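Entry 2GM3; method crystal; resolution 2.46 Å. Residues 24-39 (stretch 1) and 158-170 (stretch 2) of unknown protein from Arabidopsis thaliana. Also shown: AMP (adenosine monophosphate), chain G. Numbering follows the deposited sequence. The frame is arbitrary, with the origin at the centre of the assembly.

Stretch 1 (24-39) SISCKRAFEWTLEKIV
Stretch 2 (158-170) VMTIKRNADETPS

A helix laid across a strand is often pinned by a charged pair and sealed by apolar side chains, and this Arabidopsis pair illustrates the principle. Arg-29 (chi1 t, chi2 p, chi3 p) meets Glu-167 (p, t) in a two-pronged salt bridge: NE donates to OE1 at 2.6 Å, nearly linearly, and NH2 to OE2 at 2.9 Å, with OE1 at the guanidinium edge, near its plane. Asn-164 N also donates to Glu-167 OE1 (2.9 Å), fixing the acceptor within its loop, while Asn-164 ND2 sits over a guanidinium face. A water donates to Ile-25 O (2.6 Å) and Glu-167 OE2 (2.9 Å), linking the stretches again.

Helix 25-39, capped by Ser-24 OG accepting from Cys-27 N (3.2 Å), crosses the extended strand that includes Val-158 to Ile-161 at 116°, axes 7.6 Å apart. The register sets Ala-30 CA 5.3 Å from Ile-161 CA and Ser-26 CA 5.5 Å from Arg-163 CA. Small Ala-30 admits this approach, its CB 4.0 Å from Ile-161 CD1. That isoleucine (chi1 m, chi2 142°) also reaches Trp-33 (t, 93°), CD1 to CE3 3.7 Å. Selenomethionine Met-159 (t, p, p) extends the buried apolar patch, its CE 3.9 Å from both Trp-33 CZ3 and Ile-38 CD1. Ile-25 CD1 packs 3.9 Å from Pro-169 CG.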

# COMPACT_ATOMS: atom_id res chain seq x y z
N SER A 24 4.21 -17.59 4.10
CA SER A 24 2.77 -17.61 3.83
C SER A 24 2.53 -17.23 2.37
O SER A 24 3.29 -16.43 1.80
CB SER A 24 2.05 -16.65 4.78
OG SER A 24 2.24 -15.29 4.43
N ILE A 25 1.50 -17.80 1.76
CA ILE A 25 1.12 -17.45 0.41
C ILE A 25 0.95 -15.93 0.25
O ILE A 25 1.38 -15.35 -0.74
CB ILE A 25 -0.15 -18.16 -0.04
CG1 ILE A 25 -0.03 -19.67 0.15
CG2 ILE A 25 -0.39 -17.89 -1.50
CD1 ILE A 25 -1.38 -20.35 0.17
N SER A 26 0.38 -15.29 1.26
CA SER A 26 0.04 -13.90 1.11
C SER A 26 1.27 -12.98 1.12
O SER A 26 1.39 -12.05 0.30
CB SER A 26 -1.04 -13.48 2.12
OG SER A 26 -0.52 -13.46 3.42
N CYS A 27 2.20 -13.23 2.02
CA CYS A 27 3.34 -12.35 2.11
C CYS A 27 4.29 -12.65 0.97
O CYS A 27 5.01 -11.78 0.54
CB CYS A 27 4.04 -12.44 3.47
SG CYS A 27 5.19 -13.84 3.64
N LYS A 28 4.25 -13.86 0.46
CA LYS A 28 5.07 -14.23 -0.66
C LYS A 28 4.56 -13.50 -1.90
O LYS A 28 5.35 -12.89 -2.65
CB LYS A 28 4.99 -15.74 -0.88
CG LYS A 28 6.14 -16.29 -1.73
CD LYS A 28 6.03 -17.82 -1.97
CE LYS A 28 6.79 -18.20 -3.23
NZ LYS A 28 6.95 -19.69 -3.38
N ARG A 29 3.25 -13.57 -2.11
CA ARG A 29 2.61 -12.86 -3.18
C ARG A 29 2.90 -11.37 -3.05
O ARG A 29 3.28 -10.70 -4.02
CB ARG A 29 1.10 -13.13 -3.20
CG ARG A 29 0.36 -12.23 -4.17
CD ARG A 29 0.89 -12.46 -5.60
NE ARG A 29 0.98 -13.88 -5.87
CZ ARG A 29 1.98 -14.46 -6.52
NH1 ARG A 29 2.99 -13.73 -7.00
NH2 ARG A 29 1.96 -15.77 -6.67
N ALA A 30 2.75 -10.86 -1.82
CA ALA A 30 3.01 -9.46 -1.53
C ALA A 30 4.43 -9.03 -1.91
O ALA A 30 4.62 -7.99 -2.54
CB ALA A 30 2.77 -9.20 -0.08
N PHE A 31 5.41 -9.83 -1.51
CA PHE A 31 6.81 -9.58 -1.82
C PHE A 31 7.05 -9.66 -3.32
O PHE A 31 7.61 -8.75 -3.90
CB PHE A 31 7.67 -10.62 -1.14
CG PHE A 31 9.13 -10.51 -1.45
CD1 PHE A 31 9.96 -9.67 -0.68
CD2 PHE A 31 9.71 -11.33 -2.43
CE1 PHE A 31 11.31 -9.60 -0.95
CE2 PHE A 31 11.08 -11.27 -2.68
CZ PHE A 31 11.88 -10.41 -1.93
N GLU A 32 6.64 -10.74 -3.95
CA GLU A 32 6.89 -10.89 -5.38
C GLU A 32 6.22 -9.81 -6.23
O GLU A 32 6.79 -9.34 -7.20
CB GLU A 32 6.47 -12.28 -5.89
CG GLU A 32 7.25 -13.36 -5.14
CD GLU A 32 7.15 -14.74 -5.75
OE1 GLU A 32 6.12 -15.07 -6.39
OE2 GLU A 32 8.13 -15.49 -5.56
N TRP A 33 5.02 -9.43 -5.85
CA TRP A 33 4.30 -8.41 -6.54
C TRP A 33 5.06 -7.09 -6.44
O TRP A 33 5.19 -6.38 -7.44
CB TRP A 33 2.92 -8.25 -5.94
CG TRP A 33 2.04 -7.32 -6.66
CD1 TRP A 33 1.15 -7.64 -7.65
CD2 TRP A 33 1.94 -5.91 -6.47
NE1 TRP A 33 0.51 -6.53 -8.07
CE2 TRP A 33 0.96 -5.45 -7.37
CE3 TRP A 33 2.58 -4.99 -5.63
CZ2 TRP A 33 0.61 -4.10 -7.47
CZ3 TRP A 33 2.22 -3.65 -5.72
CH2 TRP A 33 1.24 -3.22 -6.62
N THR A 34 5.51 -6.75 -5.23
CA THR A 34 6.28 -5.55 -5.02
C THR A 34 7.52 -5.51 -5.89
O THR A 34 7.80 -4.47 -6.45
CB THR A 34 6.66 -5.33 -3.53
OG1 THR A 34 5.48 -5.34 -2.74
CG2 THR A 34 7.33 -3.98 -3.35
N LEU A 35 8.25 -6.63 -6.01
CA LEU A 35 9.44 -6.68 -6.86
C LEU A 35 9.07 -6.49 -8.30
O LEU A 35 9.72 -5.74 -9.01
CB LEU A 35 10.18 -7.99 -6.73
CG LEU A 35 10.76 -8.17 -5.34
CD1 LEU A 35 11.56 -9.46 -5.44
CD2 LEU A 35 11.65 -6.98 -5.00
N GLU A 36 8.01 -7.16 -8.73
CA GLU A 36 7.59 -7.13 -10.11
C GLU A 36 7.04 -5.76 -10.50
O GLU A 36 7.45 -5.20 -11.51
CB GLU A 36 6.54 -8.19 -10.37
CG GLU A 36 6.20 -8.30 -11.86
CD GLU A 36 5.02 -9.20 -12.15
OE1 GLU A 36 4.66 -10.04 -11.28
OE2 GLU A 36 4.46 -9.07 -13.27
N LYS A 37 6.12 -5.21 -9.72
CA LYS A 37 5.40 -4.00 -10.14
C LYS A 37 5.98 -2.70 -9.61
O LYS A 37 5.80 -1.66 -10.25
CB LYS A 37 3.92 -4.03 -9.77
CG LYS A 37 3.21 -5.30 -10.08
CD LYS A 37 2.92 -5.47 -11.52
CE LYS A 37 1.97 -6.63 -11.70
NZ LYS A 37 2.02 -7.16 -13.11
N ILE A 38 6.65 -2.74 -8.46
CA ILE A 38 7.21 -1.51 -7.88
C ILE A 38 8.73 -1.35 -8.09
O ILE A 38 9.17 -0.34 -8.61
CB ILE A 38 6.83 -1.32 -6.36
CG1 ILE A 38 5.31 -1.46 -6.15
CG2 ILE A 38 7.41 -0.01 -5.75
CD1 ILE A 38 4.56 -0.18 -6.13
N VAL A 39 9.50 -2.35 -7.69
CA VAL A 39 10.95 -2.30 -7.85
C VAL A 39 11.28 -2.39 -9.34
O VAL A 39 12.07 -1.59 -9.85
CB VAL A 39 11.65 -3.45 -7.08
CG1 VAL A 39 13.15 -3.45 -7.37
CG2 VAL A 39 11.36 -3.36 -5.58
N VAL A 158 0.77 2.21 3.62
CA VAL A 158 0.63 0.78 3.68
C VAL A 158 0.08 0.27 2.35
O VAL A 158 -0.89 0.79 1.84
CB VAL A 158 -0.31 0.32 4.87
CG1 VAL A 158 -0.29 -1.18 4.99
CG2 VAL A 158 0.15 0.90 6.20
N MSE A 159 0.74 -0.73 1.79
CA MSE A 159 0.35 -1.36 0.58
C MSE A 159 -0.15 -2.71 1.03
O MSE A 159 0.62 -3.48 1.62
CB MSE A 159 1.59 -1.56 -0.29
CG MSE A 159 1.32 -2.36 -1.54
SE MSE A 159 0.26 -1.31 -2.78
CE MSE A 159 1.66 -0.42 -3.54
N THR A 160 -1.43 -3.00 0.77
CA THR A 160 -1.98 -4.31 1.08
C THR A 160 -2.20 -5.05 -0.23
O THR A 160 -2.91 -4.54 -1.11
CB THR A 160 -3.34 -4.27 1.85
OG1 THR A 160 -4.25 -3.45 1.13
CG2 THR A 160 -3.19 -3.64 3.16
N ILE A 161 -1.59 -6.23 -0.34
CA ILE A 161 -1.67 -7.07 -1.53
C ILE A 161 -2.32 -8.37 -1.15
O ILE A 161 -1.86 -9.02 -0.23
CB ILE A 161 -0.25 -7.33 -2.12
CG1 ILE A 161 0.43 -6.00 -2.46
CG2 ILE A 161 -0.32 -8.26 -3.37
CD1 ILE A 161 1.85 -5.94 -2.18
N LYS A 162 -3.39 -8.71 -1.85
CA LYS A 162 -4.14 -9.94 -1.66
C LYS A 162 -3.64 -10.96 -2.63
O LYS A 162 -2.98 -10.62 -3.59
CB LYS A 162 -5.63 -9.74 -1.93
CG LYS A 162 -6.33 -8.94 -0.84
CD LYS A 162 -7.69 -8.43 -1.35
CE LYS A 162 -8.28 -7.35 -0.44
NZ LYS A 162 -8.99 -6.26 -1.27
N ARG A 163 -3.94 -12.23 -2.37
CA ARG A 163 -3.42 -13.34 -3.16
C ARG A 163 -4.19 -13.44 -4.45
O ARG A 163 -5.31 -12.95 -4.55
CB ARG A 163 -3.56 -14.64 -2.37
CG ARG A 163 -2.64 -14.67 -1.12
CD ARG A 163 -3.02 -15.73 -0.13
NE ARG A 163 -4.39 -15.56 0.28
CZ ARG A 163 -4.93 -16.20 1.29
NH1 ARG A 163 -4.18 -17.06 2.00
NH2 ARG A 163 -6.21 -16.00 1.59
N ASN A 164 -3.58 -14.07 -5.45
CA ASN A 164 -4.30 -14.40 -6.68
C ASN A 164 -5.38 -15.40 -6.36
O ASN A 164 -5.25 -16.19 -5.43
CB ASN A 164 -3.34 -14.98 -7.74
CG ASN A 164 -2.21 -14.00 -8.12
OD1 ASN A 164 -2.36 -12.77 -8.01
ND2 ASN A 164 -1.07 -14.54 -8.57
N ALA A 165 -6.46 -15.37 -7.13
CA ALA A 165 -7.54 -16.33 -6.97
C ALA A 165 -7.01 -17.77 -7.00
O ALA A 165 -7.49 -18.64 -6.26
CB ALA A 165 -8.59 -16.14 -8.07
N ASP A 166 -6.04 -18.02 -7.87
CA ASP A 166 -5.62 -19.41 -8.13
C ASP A 166 -4.64 -19.94 -7.09
O ASP A 166 -4.23 -21.10 -7.16
CB ASP A 166 -5.09 -19.60 -9.56
CG ASP A 166 -3.76 -18.87 -9.80
OD1 ASP A 166 -3.25 -18.91 -10.95
OD2 ASP A 166 -3.23 -18.26 -8.84
N GLU A 167 -4.26 -19.11 -6.13
CA GLU A 167 -3.41 -19.57 -5.04
C GLU A 167 -4.07 -19.37 -3.68
O GLU A 167 -3.47 -19.61 -2.65
CB GLU A 167 -2.06 -18.85 -5.07
CG GLU A 167 -2.19 -17.39 -4.75
CD GLU A 167 -0.91 -16.62 -4.87
OE1 GLU A 167 -1.03 -15.38 -5.02
OE2 GLU A 167 0.19 -17.24 -4.83
N THR A 168 -5.31 -18.91 -3.69
CA THR A 168 -6.09 -18.74 -2.48
C THR A 168 -6.68 -20.10 -2.08
O THR A 168 -7.37 -20.72 -2.87
CB THR A 168 -7.19 -17.69 -2.71
OG1 THR A 168 -6.56 -16.47 -3.08
CG2 THR A 168 -8.02 -17.47 -1.43
N PRO A 169 -6.37 -20.57 -0.85
CA PRO A 169 -6.86 -21.88 -0.42
C PRO A 169 -8.36 -21.80 -0.20
O PRO A 169 -8.90 -20.72 0.06
CB PRO A 169 -6.13 -22.13 0.92
CG PRO A 169 -5.07 -21.07 1.02
CD PRO A 169 -5.58 -19.91 0.22
N SER A 170 -9.04 -22.94 -0.33
CA SER A 170 -10.49 -22.93 -0.26
C SER A 170 -10.98 -22.25 1.03
O SER A 170 -11.99 -21.56 1.02
CB SER A 170 -11.06 -24.33 -0.44
OG SER A 170 -10.44 -25.24 0.44
P AMP G . -3.86 -10.80 7.39
O1P AMP G . -3.62 -11.35 8.68
O2P AMP G . -4.33 -11.78 6.38
O3P AMP G . -4.62 -9.57 7.32
O5' AMP G . -2.47 -10.34 6.78
C5' AMP G . -1.47 -11.30 6.50
C4' AMP G . -0.18 -10.52 6.38
O4' AMP G . 0.23 -9.96 7.67
C3' AMP G . 0.97 -11.38 5.94
O3' AMP G . 0.93 -11.48 4.49
C2' AMP G . 2.15 -10.53 6.40
O2' AMP G . 2.41 -9.53 5.41
C1' AMP G . 1.64 -9.89 7.69
N9 AMP G . 1.98 -10.78 8.82
C8 AMP G . 1.20 -11.70 9.42
N7 AMP G . 1.89 -12.30 10.41
C5 AMP G . 3.10 -11.72 10.46
C6 AMP G . 4.24 -11.88 11.26
N6 AMP G . 4.31 -12.76 12.24
N1 AMP G . 5.30 -11.12 11.01
C2 AMP G . 5.32 -10.22 10.04
N3 AMP G . 4.27 -10.03 9.26
C4 AMP G . 3.15 -10.76 9.45
O HOH W 1 2.22 -16.57 -2.93